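Local coordinates for RagA protein (Porphyromonas gingivalis, PDB 6SLN), which probably takes up substrates across the outer membrane as a TonB-dependent receptor, a beta-barrel transporter whose bore is closed by a plug domain, at residues Ser135-Ala140 with Glu342-Lys347; Ser228-Thr233 with Ala304-Ala309; Arg377-Phe382 with Asn981-Ser986. All blocks are in the same frame, centred on the assembly; numbering follows the deposited sequence.

Interaction 1: Ser135-Ala140 with Glu342-Lys347; sequences SGDPTA and EPANFK
The best-held polar atom is D137 OD1, gripped by two donors, both of T139. T139 N reaches it over 2.8 Å along the anti lone pair, closing an Asx turn, while T139 OG1 approaches from above the carboxylate plane at 2.6 Å. With CG anti to the backbone N (chi1 -175°), beside the carbonyl carbon, the carboxylate reaches the following residues. Its other oxygen, OD2, accepts from the backbone N of A379, and T139 OG1 also shares a hydrogen bond with S378 OG, so both side chains are tied to the neighbouring barrel loop and the carboxylate is probably kept ionised. The backbone repeats the bend as a type I turn, A140 N bonding to D137 O at 2.8 Å; before it S135 OG accepts from D137 N, an ST turn.

Across the interface the touch is mostly van der Waals packing, partly against backbone carbonyls. P138 lays its ring along the backbone of the strand's start: CD meets A344 CB at 3.6 Å, and CG lies 3.8 Å from N345 CA. T139 CG2, anti to the carbonyl carbon, rests by N345 O and sits at the edge of the F346 ring, near its plane, 4.1 Å from CD2. Such docking of a plug-domain turn on the barrel wall is consistent with the TonB-dependent receptor fold, in which a plug domain packs inside the barrel.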
loop_
_atom_site.group_PDB
_atom_site.type_symbol
_atom_site.label_atom_id
_atom_site.label_comp_id
_atom_site.label_asym_id
_atom_site.label_seq_id
_atom_site.Cartn_x
_atom_site.Cartn_y
_atom_site.Cartn_z
ATOM N N SER A 135 -26.842 -11.760 -11.003
ATOM C CA SER A 135 -26.807 -11.622 -9.558
ATOM C C SER A 135 -27.579 -10.360 -9.194
ATOM O O SER A 135 -27.505 -9.345 -9.893
ATOM C CB SER A 135 -25.366 -11.570 -9.019
ATOM O OG SER A 135 -25.332 -11.402 -7.605
ATOM N N GLY A 136 -28.360 -10.458 -8.130
ATOM C CA GLY A 136 -29.085 -9.317 -7.614
ATOM C C GLY A 136 -28.261 -8.450 -6.712
ATOM O O GLY A 136 -28.749 -7.457 -6.170
ATOM N N ASP A 137 -27.009 -8.837 -6.527
ATOM C CA ASP A 137 -26.055 -8.033 -5.790
ATOM C C ASP A 137 -26.037 -6.599 -6.335
ATOM O O ASP A 137 -25.905 -6.407 -7.550
ATOM C CB ASP A 137 -24.686 -8.693 -5.916
ATOM C CG ASP A 137 -23.631 -8.011 -5.102
ATOM O OD1 ASP A 137 -23.393 -6.792 -5.336
ATOM O OD2 ASP A 137 -23.017 -8.718 -4.262
ATOM N N PRO A 138 -26.172 -5.580 -5.480
ATOM C CA PRO A 138 -26.274 -4.202 -5.995
ATOM C C PRO A 138 -25.086 -3.777 -6.831
ATOM O O PRO A 138 -25.224 -2.853 -7.640
ATOM C CB PRO A 138 -26.386 -3.347 -4.724
ATOM C CG PRO A 138 -26.712 -4.289 -3.647
ATOM C CD PRO A 138 -26.151 -5.624 -4.013
ATOM N N THR A 139 -23.926 -4.414 -6.668
ATOM C CA THR A 139 -22.760 -4.098 -7.479
ATOM C C THR A 139 -22.617 -5.028 -8.671
ATOM O O THR A 139 -21.534 -5.119 -9.254
ATOM C CB THR A 139 -21.477 -4.142 -6.648
ATOM O OG1 THR A 139 -21.283 -5.463 -6.139
ATOM C CG2 THR A 139 -21.556 -3.174 -5.498
ATOM N N ALA A 140 -23.677 -5.734 -9.037
ATOM C CA ALA A 140 -23.603 -6.611 -10.193
ATOM C C ALA A 140 -23.803 -5.810 -11.474
ATOM O O ALA A 140 -24.658 -4.915 -11.547
ATOM C CB ALA A 140 -24.638 -7.729 -10.100
ATOM N N GLU A 342 -25.595 -10.799 4.136
ATOM C CA GLU A 342 -24.242 -10.535 3.663
ATOM C C GLU A 342 -24.209 -9.151 3.023
ATOM O O GLU A 342 -24.885 -8.908 2.014
ATOM C CB GLU A 342 -23.809 -11.599 2.665
ATOM C CG GLU A 342 -22.475 -12.201 2.958
ATOM C CD GLU A 342 -22.074 -13.155 1.869
ATOM O OE1 GLU A 342 -21.091 -12.849 1.154
ATOM O OE2 GLU A 342 -22.759 -14.193 1.719
ATOM N N PRO A 343 -23.485 -8.212 3.614
ATOM C CA PRO A 343 -23.650 -6.811 3.227
ATOM C C PRO A 343 -23.196 -6.581 1.809
ATOM O O PRO A 343 -22.171 -7.110 1.370
ATOM C CB PRO A 343 -22.760 -6.068 4.220
ATOM C CG PRO A 343 -22.721 -6.991 5.397
ATOM C CD PRO A 343 -22.611 -8.343 4.783
ATOM N N ALA A 344 -23.994 -5.809 1.082
ATOM C CA ALA A 344 -23.641 -5.415 -0.271
ATOM C C ALA A 344 -24.421 -4.153 -0.590
ATOM O O ALA A 344 -25.546 -3.970 -0.125
ATOM C CB ALA A 344 -23.927 -6.519 -1.297
ATOM N N ASN A 345 -23.804 -3.280 -1.375
ATOM C CA ASN A 345 -24.459 -2.022 -1.661
ATOM C C ASN A 345 -23.651 -1.265 -2.701
ATOM O O ASN A 345 -22.471 -1.546 -2.946
ATOM C CB ASN A 345 -24.614 -1.171 -0.405
ATOM C CG ASN A 345 -23.351 -1.110 0.393
ATOM O OD1 ASN A 345 -22.457 -0.342 0.079
ATOM N ND2 ASN A 345 -23.251 -1.947 1.421
ATOM N N PHE A 346 -24.316 -0.293 -3.302
ATOM C CA PHE A 346 -23.708 0.662 -4.202
ATOM C C PHE A 346 -24.224 2.018 -3.767
ATOM O O PHE A 346 -25.427 2.285 -3.875
ATOM C CB PHE A 346 -24.085 0.370 -5.648
ATOM C CG PHE A 346 -23.257 1.103 -6.649
ATOM C CD1 PHE A 346 -23.524 2.421 -6.954
ATOM C CD2 PHE A 346 -22.217 0.473 -7.284
ATOM C CE1 PHE A 346 -22.769 3.091 -7.871
ATOM C CE2 PHE A 346 -21.468 1.136 -8.199
ATOM C CZ PHE A 346 -21.746 2.448 -8.496
ATOM N N LYS A 347 -23.332 2.852 -3.241
ATOM C CA LYS A 347 -23.640 4.245 -2.959
ATOM C C LYS A 347 -22.834 5.124 -3.908
ATOM O O LYS A 347 -21.665 4.839 -4.187
ATOM C CB LYS A 347 -23.331 4.618 -1.496
ATOM C CG LYS A 347 -23.469 3.473 -0.493
ATOM C CD LYS A 347 -23.535 3.993 0.952
ATOM C CE LYS A 347 -23.609 2.847 1.966
ATOM N NZ LYS A 347 -22.283 2.184 2.149
#

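Interaction 2: Ser228-Thr233 with Ala304-Ala309; sequences SQILNT and ALFKTA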
loop_
_atom_site.group_PDB
_atom_site.type_symbol
_atom_site.label_atom_id
_atom_site.label_comp_id
_atom_site.label_asym_id
_atom_site.label_seq_id
_atom_site.Cartn_x
_atom_site.Cartn_y
_atom_site.Cartn_z
ATOM N N SER A 228 -36.158 -3.220 -1.384
ATOM C CA SER A 228 -35.807 -4.365 -2.212
ATOM C C SER A 228 -36.114 -5.659 -1.463
ATOM O O SER A 228 -35.693 -5.827 -0.314
ATOM C CB SER A 228 -34.326 -4.319 -2.599
ATOM O OG SER A 228 -34.063 -3.268 -3.515
ATOM N N GLN A 229 -36.833 -6.574 -2.117
ATOM C CA GLN A 229 -37.109 -7.891 -1.563
ATOM C C GLN A 229 -36.673 -8.990 -2.525
ATOM O O GLN A 229 -36.540 -8.769 -3.732
ATOM C CB GLN A 229 -38.589 -8.052 -1.265
ATOM C CG GLN A 229 -39.215 -6.840 -0.667
ATOM C CD GLN A 229 -40.700 -7.017 -0.519
ATOM O OE1 GLN A 229 -41.284 -7.934 -1.098
ATOM N NE2 GLN A 229 -41.327 -6.147 0.261
ATOM N N ILE A 230 -36.452 -10.188 -1.974
ATOM C CA ILE A 230 -36.142 -11.365 -2.789
ATOM C C ILE A 230 -37.387 -11.742 -3.593
ATOM O O ILE A 230 -38.499 -11.794 -3.054
ATOM C CB ILE A 230 -35.631 -12.507 -1.889
ATOM C CG1 ILE A 230 -35.042 -13.660 -2.689
ATOM C CG2 ILE A 230 -36.715 -13.061 -1.035
ATOM C CD1 ILE A 230 -34.657 -14.837 -1.793
ATOM N N LEU A 231 -37.226 -11.933 -4.908
ATOM C CA LEU A 231 -38.403 -11.838 -5.773
ATOM C C LEU A 231 -39.187 -13.134 -5.905
ATOM O O LEU A 231 -40.289 -13.109 -6.459
ATOM C CB LEU A 231 -38.036 -11.338 -7.184
ATOM C CG LEU A 231 -36.923 -11.828 -8.130
ATOM C CD1 LEU A 231 -36.932 -13.324 -8.479
ATOM C CD2 LEU A 231 -37.043 -11.010 -9.401
ATOM N N ASN A 232 -38.673 -14.257 -5.421
ATOM C CA ASN A 232 -39.418 -15.496 -5.552
ATOM C C ASN A 232 -39.112 -16.376 -4.352
ATOM O O ASN A 232 -37.943 -16.514 -3.975
ATOM C CB ASN A 232 -39.064 -16.195 -6.872
ATOM C CG ASN A 232 -39.583 -17.606 -6.946
ATOM O OD1 ASN A 232 -40.781 -17.844 -6.866
ATOM N ND2 ASN A 232 -38.677 -18.553 -7.125
ATOM N N THR A 233 -40.159 -16.968 -3.764
ATOM C CA THR A 233 -40.006 -17.779 -2.560
ATOM C C THR A 233 -40.375 -19.242 -2.779
ATOM O O THR A 233 -40.161 -20.063 -1.874
ATOM C CB THR A 233 -40.831 -17.201 -1.395
ATOM O OG1 THR A 233 -42.180 -16.868 -1.808
ATOM C CG2 THR A 233 -40.139 -15.944 -0.878
ATOM N N ALA A 304 -33.283 -15.623 8.156
ATOM C CA ALA A 304 -31.960 -15.637 8.768
ATOM C C ALA A 304 -30.900 -15.045 7.850
ATOM O O ALA A 304 -29.890 -14.528 8.336
ATOM C CB ALA A 304 -31.577 -17.067 9.143
ATOM N N LEU A 305 -31.085 -15.138 6.525
ATOM C CA LEU A 305 -30.052 -14.723 5.585
ATOM C C LEU A 305 -30.469 -13.675 4.565
ATOM O O LEU A 305 -29.623 -13.267 3.770
ATOM C CB LEU A 305 -29.461 -15.945 4.852
ATOM C CG LEU A 305 -28.766 -16.894 5.826
ATOM C CD1 LEU A 305 -29.154 -18.307 5.513
ATOM C CD2 LEU A 305 -27.249 -16.712 5.890
ATOM N N PHE A 306 -31.722 -13.229 4.555
ATOM C CA PHE A 306 -32.149 -12.191 3.625
ATOM C C PHE A 306 -33.111 -11.259 4.338
ATOM O O PHE A 306 -33.877 -11.671 5.214
ATOM C CB PHE A 306 -32.823 -12.765 2.353
ATOM C CG PHE A 306 -31.875 -13.478 1.433
ATOM C CD1 PHE A 306 -31.487 -14.785 1.687
ATOM C CD2 PHE A 306 -31.353 -12.833 0.328
ATOM C CE1 PHE A 306 -30.612 -15.440 0.844
ATOM C CE2 PHE A 306 -30.497 -13.479 -0.524
ATOM C CZ PHE A 306 -30.119 -14.784 -0.264
ATOM N N LYS A 307 -33.070 -9.995 3.941
ATOM C CA LYS A 307 -33.788 -8.921 4.604
ATOM C C LYS A 307 -34.399 -8.052 3.523
ATOM O O LYS A 307 -34.028 -8.136 2.356
ATOM C CB LYS A 307 -32.844 -8.089 5.489
ATOM C CG LYS A 307 -31.604 -7.583 4.716
ATOM C CD LYS A 307 -30.726 -6.573 5.479
ATOM C CE LYS A 307 -30.412 -5.328 4.624
ATOM N NZ LYS A 307 -30.137 -4.082 5.411
ATOM N N THR A 308 -35.352 -7.228 3.911
ATOM C CA THR A 308 -35.761 -6.137 3.052
ATOM C C THR A 308 -34.723 -5.034 3.184
ATOM O O THR A 308 -34.257 -4.732 4.288
ATOM C CB THR A 308 -37.145 -5.626 3.440
ATOM O OG1 THR A 308 -38.077 -6.710 3.398
ATOM C CG2 THR A 308 -37.610 -4.569 2.475
ATOM N N ALA A 309 -34.321 -4.461 2.050
ATOM C CA ALA A 309 -33.284 -3.447 2.081
ATOM C C ALA A 309 -33.789 -2.171 1.425
ATOM O O ALA A 309 -34.565 -2.229 0.469
ATOM C CB ALA A 309 -32.022 -3.936 1.373
#
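Past the weakly bonded helical end near L305, the chain A304-A309 opens into extended form, and F306 is the first residue to meet S228-T233. Its ring swings out beside the backbone N (chi1 -70°) and presents one face to I230, whose fully extended side chain brings the tip of CD1 to 4.4 Å from F306 CD2. M339 touches both residues, and T391 and V394 of helix 390-396 also pack on F306. CB of K307 points away from S228-T233, while its backbone is bonded to M339. At T308 the two chains close in. T308 CA donates a CA-H...O contact to S228 O at 3.4 Å, and T308 CG2, anti to the backbone N, runs alongside Q229 with 4.2 Å to its CG; farther out, Q229 OE1 is bonded to K987 NZ.

A309 completes the approach by pairing with S228 as an antiparallel hydrogen-bonded pair, both side chains on the same face. S228 N meets A309 O at 2.6 Å, nearly along the C=O axis. The return bond, A309 N to S228 O, is 3.1 Å long and straighter, 162° at the hydrogen, and falls on a lone pair in the carbonyl plane. Beyond Q229 and T308 the chains part, the CA atoms of I230 and F306 standing 7.6 Å apart. The chemistry thus changes along the seam: backbone bonds fix the register where the first two barrel strands meet, and past the bonded pair I230 and F306 meet by apolar side-chain contact.

Interaction 3: Arg377-Phe382 with Asn981-Ser986; sequences RSADYF and NQYPNS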
loop_
_atom_site.group_PDB
_atom_site.type_symbol
_atom_site.label_atom_id
_atom_site.label_comp_id
_atom_site.label_asym_id
_atom_site.label_seq_id
_atom_site.Cartn_x
_atom_site.Cartn_y
_atom_site.Cartn_z
ATOM N N ARG A 377 -19.710 -2.467 -2.215
ATOM C CA ARG A 377 -19.464 -3.713 -1.517
ATOM C C ARG A 377 -20.244 -4.828 -2.193
ATOM O O ARG A 377 -21.346 -4.623 -2.712
ATOM C CB ARG A 377 -19.840 -3.671 -0.025
ATOM C CG ARG A 377 -18.889 -4.550 0.783
ATOM C CD ARG A 377 -19.469 -5.144 2.047
ATOM N NE ARG A 377 -19.741 -4.143 3.071
ATOM C CZ ARG A 377 -19.489 -4.310 4.368
ATOM N NH1 ARG A 377 -18.931 -5.439 4.820
ATOM N NH2 ARG A 377 -19.795 -3.339 5.220
ATOM N N SER A 378 -19.661 -6.020 -2.150
ATOM C CA SER A 378 -20.217 -7.199 -2.786
ATOM C C SER A 378 -20.254 -8.337 -1.795
ATOM O O SER A 378 -19.367 -8.472 -0.943
ATOM C CB SER A 378 -19.403 -7.600 -3.988
ATOM O OG SER A 378 -19.457 -6.538 -4.909
ATOM N N ALA A 379 -21.310 -9.130 -1.898
ATOM C CA ALA A 379 -21.445 -10.332 -1.099
ATOM C C ALA A 379 -20.693 -11.424 -1.843
ATOM O O ALA A 379 -21.050 -11.779 -2.972
ATOM C CB ALA A 379 -22.917 -10.675 -0.895
ATOM N N ASP A 380 -19.633 -11.930 -1.228
ATOM C CA ASP A 380 -18.641 -12.698 -1.957
ATOM C C ASP A 380 -18.619 -14.157 -1.539
ATOM O O ASP A 380 -17.564 -14.789 -1.528
ATOM C CB ASP A 380 -17.268 -12.045 -1.799
ATOM C CG ASP A 380 -17.122 -10.812 -2.680
ATOM O OD1 ASP A 380 -17.703 -10.794 -3.790
ATOM O OD2 ASP A 380 -16.454 -9.853 -2.253
ATOM N N TYR A 381 -19.778 -14.710 -1.199
ATOM C CA TYR A 381 -19.907 -16.145 -1.035
ATOM C C TYR A 381 -20.917 -16.739 -1.986
ATOM O O TYR A 381 -20.885 -17.956 -2.224
ATOM C CB TYR A 381 -20.285 -16.496 0.411
ATOM C CG TYR A 381 -19.114 -16.339 1.353
ATOM C CD1 TYR A 381 -17.885 -16.906 1.052
ATOM C CD2 TYR A 381 -19.224 -15.605 2.521
ATOM C CE1 TYR A 381 -16.816 -16.772 1.896
ATOM C CE2 TYR A 381 -18.150 -15.457 3.371
ATOM C CZ TYR A 381 -16.946 -16.042 3.053
ATOM O OH TYR A 381 -15.866 -15.900 3.888
ATOM N N PHE A 382 -21.775 -15.906 -2.565
ATOM C CA PHE A 382 -22.789 -16.375 -3.486
ATOM C C PHE A 382 -22.155 -17.031 -4.706
ATOM O O PHE A 382 -21.027 -16.722 -5.098
ATOM C CB PHE A 382 -23.697 -15.215 -3.888
ATOM C CG PHE A 382 -24.657 -14.810 -2.786
ATOM C CD1 PHE A 382 -25.891 -15.407 -2.686
ATOM C CD2 PHE A 382 -24.296 -13.863 -1.851
ATOM C CE1 PHE A 382 -26.759 -15.054 -1.690
ATOM C CE2 PHE A 382 -25.152 -13.515 -0.846
ATOM C CZ PHE A 382 -26.388 -14.115 -0.765
ATOM N N ASN A 981 -26.284 -21.462 -5.891
ATOM C CA ASN A 981 -26.330 -20.496 -4.799
ATOM C C ASN A 981 -26.534 -19.074 -5.314
ATOM O O ASN A 981 -25.680 -18.197 -5.119
ATOM C CB ASN A 981 -25.068 -20.582 -3.931
ATOM C CG ASN A 981 -25.189 -19.743 -2.651
ATOM O OD1 ASN A 981 -26.271 -19.634 -2.061
ATOM N ND2 ASN A 981 -24.090 -19.132 -2.239
ATOM N N GLN A 982 -27.662 -18.837 -5.974
ATOM C CA GLN A 982 -27.892 -17.549 -6.604
ATOM C C GLN A 982 -28.053 -16.444 -5.569
ATOM O O GLN A 982 -28.670 -16.634 -4.516
ATOM C CB GLN A 982 -29.128 -17.608 -7.493
ATOM C CG GLN A 982 -29.149 -18.773 -8.456
ATOM C CD GLN A 982 -30.524 -18.946 -9.082
ATOM O OE1 GLN A 982 -31.540 -18.977 -8.378
ATOM N NE2 GLN A 982 -30.566 -19.049 -10.407
ATOM N N TYR A 983 -27.454 -15.294 -5.862
ATOM C CA TYR A 983 -27.896 -14.033 -5.285
ATOM C C TYR A 983 -29.020 -13.561 -6.202
ATOM O O TYR A 983 -28.751 -12.987 -7.261
ATOM C CB TYR A 983 -26.742 -13.019 -5.198
ATOM C CG TYR A 983 -27.022 -11.825 -4.303
ATOM C CD1 TYR A 983 -28.263 -11.181 -4.331
ATOM C CD2 TYR A 983 -26.055 -11.345 -3.433
ATOM C CE1 TYR A 983 -28.535 -10.094 -3.518
ATOM C CE2 TYR A 983 -26.324 -10.252 -2.594
ATOM C CZ TYR A 983 -27.572 -9.629 -2.643
ATOM O OH TYR A 983 -27.865 -8.543 -1.831
ATOM N N PRO A 984 -30.279 -13.819 -5.864
ATOM C CA PRO A 984 -31.359 -13.585 -6.834
ATOM C C PRO A 984 -31.506 -12.105 -7.152
ATOM O O PRO A 984 -31.162 -11.239 -6.347
ATOM C CB PRO A 984 -32.604 -14.123 -6.118
ATOM C CG PRO A 984 -32.082 -14.906 -4.910
ATOM C CD PRO A 984 -30.778 -14.302 -4.563
ATOM N N ASN A 985 -32.001 -11.812 -8.350
ATOM C CA ASN A 985 -32.393 -10.439 -8.625
ATOM C C ASN A 985 -33.506 -10.035 -7.672
ATOM O O ASN A 985 -34.176 -10.871 -7.058
ATOM C CB ASN A 985 -32.862 -10.262 -10.069
ATOM C CG ASN A 985 -31.707 -10.083 -11.041
ATOM O OD1 ASN A 985 -30.964 -9.098 -10.980
ATOM N ND2 ASN A 985 -31.552 -11.043 -11.945
ATOM N N SER A 986 -33.695 -8.734 -7.536
ATOM C CA SER A 986 -34.572 -8.215 -6.505
ATOM C C SER A 986 -35.833 -7.638 -7.121
ATOM O O SER A 986 -35.912 -7.381 -8.326
ATOM C CB SER A 986 -33.859 -7.149 -5.681
ATOM O OG SER A 986 -33.218 -6.230 -6.541
#
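Two loops of the barrel, one after strand 363-377 and one leading into the final strand 986-996, meet here through an oblique aromatic pair. The rings of F382 and Y983 have centroids 4.5 Å apart and planes inclined at 44°, so the rings cross obliquely. Y983 covers one face of F382: its CD2 rides toward the rim, 3.5 Å from F382 CD2, and its CB makes a CH-pi contact 3.9 Å from the F382 ring centroid. N981 O lies in the F382 plane, at the ring's edge. The Y983 ring, set anti to its backbone N (chi1 -165°), receives A379 CB at its own edge, 3.8 Å from CE2. N981 reaches across with ND2, 3.4 Å from Y381 O, while its OD1 accepts from F392 N.

The tyrosine is fixed at its far end as well, Y983 OH bonding to A340 N in the loop between strands 325-337 and 345-360. A backbone bond ties Y983 to G136 of the plug, and T391 of helix 390-396 lies against N981 and P984, so plug, barrel loops and a short helix converge around the aromatic pair.

Along the chain, interaction 2 is nested inside the loop closed by interaction 1, and interaction 3 follows both. The centres of 1 and 3 lie about 7 Å apart, those of 2 and 3 about 11 Å, and those of 1 and 2 about 13 Å. Interaction 3 touches each of the others: the plug turn of interaction 1 through polar contacts, and interaction 2 by packing of F306 on F382 and I230 on P984. The first and last barrel strands, 218-230 and 986-996, are paired neighbours, and the contacts gather near that place, joining the plug turn, the first barrel strands and the loops before 390-396 and 986-996.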